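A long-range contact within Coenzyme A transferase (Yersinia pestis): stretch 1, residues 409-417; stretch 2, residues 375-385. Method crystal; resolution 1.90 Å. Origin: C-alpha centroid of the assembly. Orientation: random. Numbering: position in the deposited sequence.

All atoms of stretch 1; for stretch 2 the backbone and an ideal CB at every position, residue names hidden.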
# COMPACT_ATOMS: atom_id res chain seq x y z
N THR A 409 3.35 -9.45 0.55
CA THR A 409 3.52 -10.54 1.51
C THR A 409 5.00 -10.83 1.74
O THR A 409 5.80 -10.85 0.81
CB THR A 409 2.78 -11.81 1.08
OG1 THR A 409 1.42 -11.49 0.76
CG2 THR A 409 2.81 -12.84 2.20
N HIS A 410 5.35 -11.06 3.00
CA HIS A 410 6.72 -11.35 3.37
C HIS A 410 6.86 -12.80 3.79
O HIS A 410 7.33 -13.64 3.03
CB HIS A 410 7.15 -10.43 4.52
CG HIS A 410 8.61 -10.50 4.85
ND1 HIS A 410 9.13 -9.98 6.01
CD2 HIS A 410 9.65 -11.03 4.17
CE1 HIS A 410 10.44 -10.18 6.03
NE2 HIS A 410 10.78 -10.82 4.92
N TYR A 411 6.41 -13.08 5.01
CA TYR A 411 6.48 -14.42 5.56
C TYR A 411 5.09 -14.98 5.82
O TYR A 411 4.27 -14.32 6.45
CB TYR A 411 7.18 -14.39 6.92
CG TYR A 411 8.67 -14.61 6.91
CD1 TYR A 411 9.21 -15.89 6.89
CD2 TYR A 411 9.54 -13.53 6.94
CE1 TYR A 411 10.58 -16.09 6.89
CE2 TYR A 411 10.91 -13.72 6.95
CZ TYR A 411 11.42 -15.00 6.92
OH TYR A 411 12.78 -15.18 6.92
N ILE A 412 4.82 -16.19 5.34
CA ILE A 412 3.55 -16.83 5.68
C ILE A 412 3.85 -18.05 6.53
O ILE A 412 4.92 -18.64 6.42
CB ILE A 412 2.77 -17.24 4.44
CG1 ILE A 412 3.63 -18.11 3.52
CG2 ILE A 412 2.23 -15.98 3.72
CD1 ILE A 412 2.83 -18.77 2.38
N VAL A 413 2.90 -18.42 7.39
CA VAL A 413 3.09 -19.53 8.31
C VAL A 413 1.81 -20.33 8.45
O VAL A 413 0.73 -19.76 8.57
CB VAL A 413 3.48 -19.04 9.72
CG1 VAL A 413 3.40 -20.20 10.75
CG2 VAL A 413 4.88 -18.40 9.68
N THR A 414 1.93 -21.66 8.41
CA THR A 414 0.85 -22.56 8.80
C THR A 414 1.45 -23.55 9.80
O THR A 414 2.62 -23.43 10.16
CB THR A 414 0.25 -23.36 7.59
OG1 THR A 414 1.20 -24.34 7.15
CG2 THR A 414 -0.14 -22.44 6.41
N GLU A 415 0.67 -24.53 10.24
CA GLU A 415 1.20 -25.54 11.15
C GLU A 415 2.31 -26.39 10.51
O GLU A 415 3.05 -27.10 11.20
CB GLU A 415 0.07 -26.42 11.72
CG GLU A 415 -0.58 -27.40 10.74
CD GLU A 415 -1.79 -26.83 10.01
OE1 GLU A 415 -1.88 -25.59 9.84
OE2 GLU A 415 -2.66 -27.62 9.59
N PHE A 416 2.46 -26.28 9.19
CA PHE A 416 3.52 -27.04 8.49
C PHE A 416 4.81 -26.27 8.18
O PHE A 416 5.73 -26.80 7.57
CB PHE A 416 2.96 -27.68 7.22
CG PHE A 416 1.83 -28.63 7.50
CD1 PHE A 416 2.05 -29.82 8.19
CD2 PHE A 416 0.54 -28.32 7.12
CE1 PHE A 416 1.01 -30.70 8.46
CE2 PHE A 416 -0.51 -29.19 7.38
CZ PHE A 416 -0.28 -30.38 8.06
N GLY A 417 4.91 -25.02 8.64
CA GLY A 417 6.18 -24.32 8.52
C GLY A 417 6.01 -22.89 8.05
O GLY A 417 4.92 -22.35 8.18
N UNK A 375 16.06 -5.47 10.01
CA UNK A 375 15.93 -6.75 10.68
C UNK A 375 14.47 -7.15 10.89
O UNK A 375 14.18 -8.12 11.58
CB UNK A 375 16.66 -6.71 12.03
N UNK A 376 13.55 -6.41 10.28
CA UNK A 376 12.12 -6.62 10.49
C UNK A 376 11.56 -7.82 9.73
O UNK A 376 12.08 -8.21 8.68
CB UNK A 376 11.35 -5.36 10.08
N UNK A 377 10.49 -8.40 10.27
CA UNK A 377 9.77 -9.48 9.60
C UNK A 377 8.27 -9.30 9.74
O UNK A 377 7.76 -9.05 10.85
CB UNK A 377 10.19 -10.84 10.16
N UNK A 378 7.55 -9.43 8.63
CA UNK A 378 6.09 -9.50 8.67
C UNK A 378 5.65 -10.95 8.51
O UNK A 378 6.08 -11.64 7.58
CB UNK A 378 5.47 -8.62 7.58
N UNK A 379 4.82 -11.42 9.43
CA UNK A 379 4.32 -12.79 9.41
C UNK A 379 2.80 -12.77 9.27
O UNK A 379 2.11 -12.03 9.98
CB UNK A 379 4.74 -13.54 10.67
N UNK A 380 2.29 -13.56 8.35
CA UNK A 380 0.84 -13.75 8.25
C UNK A 380 0.62 -15.25 8.39
O UNK A 380 1.22 -16.04 7.68
CB UNK A 380 0.27 -13.21 6.94
N UNK A 381 -0.23 -15.63 9.34
CA UNK A 381 -0.34 -17.04 9.72
C UNK A 381 -1.78 -17.51 9.62
O UNK A 381 -2.71 -16.75 9.88
CB UNK A 381 0.19 -17.26 11.14
N UNK A 382 -1.96 -18.78 9.26
CA UNK A 382 -3.28 -19.40 9.33
C UNK A 382 -3.12 -20.91 9.47
O UNK A 382 -2.15 -21.48 8.96
CB UNK A 382 -4.11 -19.06 8.09
N UNK A 383 -4.06 -21.56 10.18
CA UNK A 383 -4.13 -23.03 10.09
C UNK A 383 -4.34 -23.38 8.62
O UNK A 383 -4.95 -22.58 7.90
CB UNK A 383 -5.25 -23.60 10.96
N UNK A 384 -3.89 -24.55 8.18
CA UNK A 384 -3.94 -24.89 6.76
C UNK A 384 -5.33 -25.29 6.29
O UNK A 384 -5.61 -25.26 5.09
CB UNK A 384 -2.96 -26.03 6.47
N UNK A 385 -6.21 -25.68 7.22
CA UNK A 385 -7.54 -26.13 6.84
C UNK A 385 -8.63 -25.56 7.74
O UNK A 385 -8.34 -24.92 8.76
CB UNK A 385 -7.60 -27.66 6.87

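Position 375 has phi/psi of 80/9°, and its ideal CB has nothing of stretch 1 within 5.5 Å. Positive phi favours glycine, and Gly-375 is found. Position 376 likewise offers its CB no neighbour, but its angles (-77/153°) suit any residue; the deposited one is Gly-376, whose O lies 3.7 Å from His-410 CE1.

At position 377 the CB points sideways, 4.2 Å from His-410 CE1 and 4.3 Å from Tyr-411 CD2. A long side chain able to run along the tyrosine would suit, apolar or with an aliphatic stem. Arg-377 does this: its CD packs 3.9 Å from Tyr-411 CE2.

At position 378 the backbone is already engaged. Its N donates to His-410 ND1 (3.1 Å, 168°), at the edge of the imidazole ring, and its O accepts from Tyr-411 N (3.0 Å). With the CB 3.9 Å from His-410 CB, a small residue, polar or not, is plausible. Ser-378 OG hydrogen-bonds a water at 2.9 Å; the same water accepts from His-410 N (3.0 Å) and donates to Tyr-411 O (3.2 Å), so it bridges the two strands.

Positions 379 to 381 pair in parallel with Tyr-411, Ile-412 and Val-413. At 379 the CB shares a face with Tyr-411 and Val-413, inviting a branched aliphatic. Ile-379 reaches both, CG1 lying 4.1 Å from Tyr-411 CB and CG2 3.8 Å from Val-413 CG2.

Position 380 turns to the face of Ile-412, its CB 4.7 Å from Ile-412 CG2 and 5.4 Å from Thr-409 CG2, so valine, leucine or isoleucine would fit. The residue is Ile-380; its N donates to Tyr-411 O (2.8 Å) and its O accepts from Val-413 N (2.9 Å), the alternation expected of parallel strands.

At 381 the CB sits 3.6 Å from Val-413 O, which is compatible with a small apolar residue, though others are not excluded. Ala-381 CB meets Val-413 CB at 4.0 Å.

Position 382 points sideways, and several residues would serve. Thr-382 N donates to Val-413 O (2.9 Å), while Thr-382 OG1 donates to the carbonyl O of position 383 (2.8 Å).

Position 383 points away, and its phi of -58° admits proline; Pro-383 CA lies 3.4 Å from Glu-415 OE1.

Position 384 points toward stretch 1, its CB 3.5 Å from Glu-415 OE2, so a short donor is favoured. Ser-384 clamps the carboxylate: its N donates to Glu-415 OE1 (2.8 Å), its OG to Glu-415 OE2 (2.7 Å).

Stretch 1 has nothing within 5.5 Å of the CB of position 385, so it sets little limit on the side chain, polar or apolar; the residue is Thr-385, whose OG1 donates to a water (2.9 Å) that in turn donates to Glu-415 OE2 (2.8 Å).

Stretch 2 (375-385) GGRSIIATPST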
# COMPACT_ATOMS: atom_id res chain seq x y z
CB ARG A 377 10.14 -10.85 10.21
CG ARG A 377 11.59 -11.25 10.06
CD ARG A 377 11.85 -12.67 10.59
NE ARG A 377 13.25 -13.04 10.37
CZ ARG A 377 14.06 -13.55 11.30
NH1 ARG A 377 13.61 -13.79 12.53
NH2 ARG A 377 15.32 -13.84 10.99
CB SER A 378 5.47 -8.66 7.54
OG SER A 378 4.15 -9.12 7.27
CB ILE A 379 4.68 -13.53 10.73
CG1 ILE A 379 6.21 -13.65 10.85
CG2 ILE A 379 4.00 -14.90 10.77
CD1 ILE A 379 6.70 -13.89 12.27
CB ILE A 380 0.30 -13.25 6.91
CG1 ILE A 380 0.40 -11.71 6.86
CG2 ILE A 380 -1.14 -13.72 6.73
CD1 ILE A 380 0.05 -11.10 5.48
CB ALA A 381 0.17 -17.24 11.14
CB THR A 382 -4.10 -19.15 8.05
OG1 THR A 382 -5.35 -19.86 8.11
CG2 THR A 382 -3.34 -19.61 6.81
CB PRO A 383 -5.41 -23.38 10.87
CG PRO A 383 -5.81 -22.13 11.59
CD PRO A 383 -5.19 -20.97 10.91
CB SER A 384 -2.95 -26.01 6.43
OG SER A 384 -3.38 -27.23 7.00
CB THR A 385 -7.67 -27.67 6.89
OG1 THR A 385 -7.62 -28.12 8.25
CG2 THR A 385 -6.54 -28.31 6.11
O HOH W 1 3.70 -11.36 5.48
O HOH W 2 -5.37 -27.03 9.71
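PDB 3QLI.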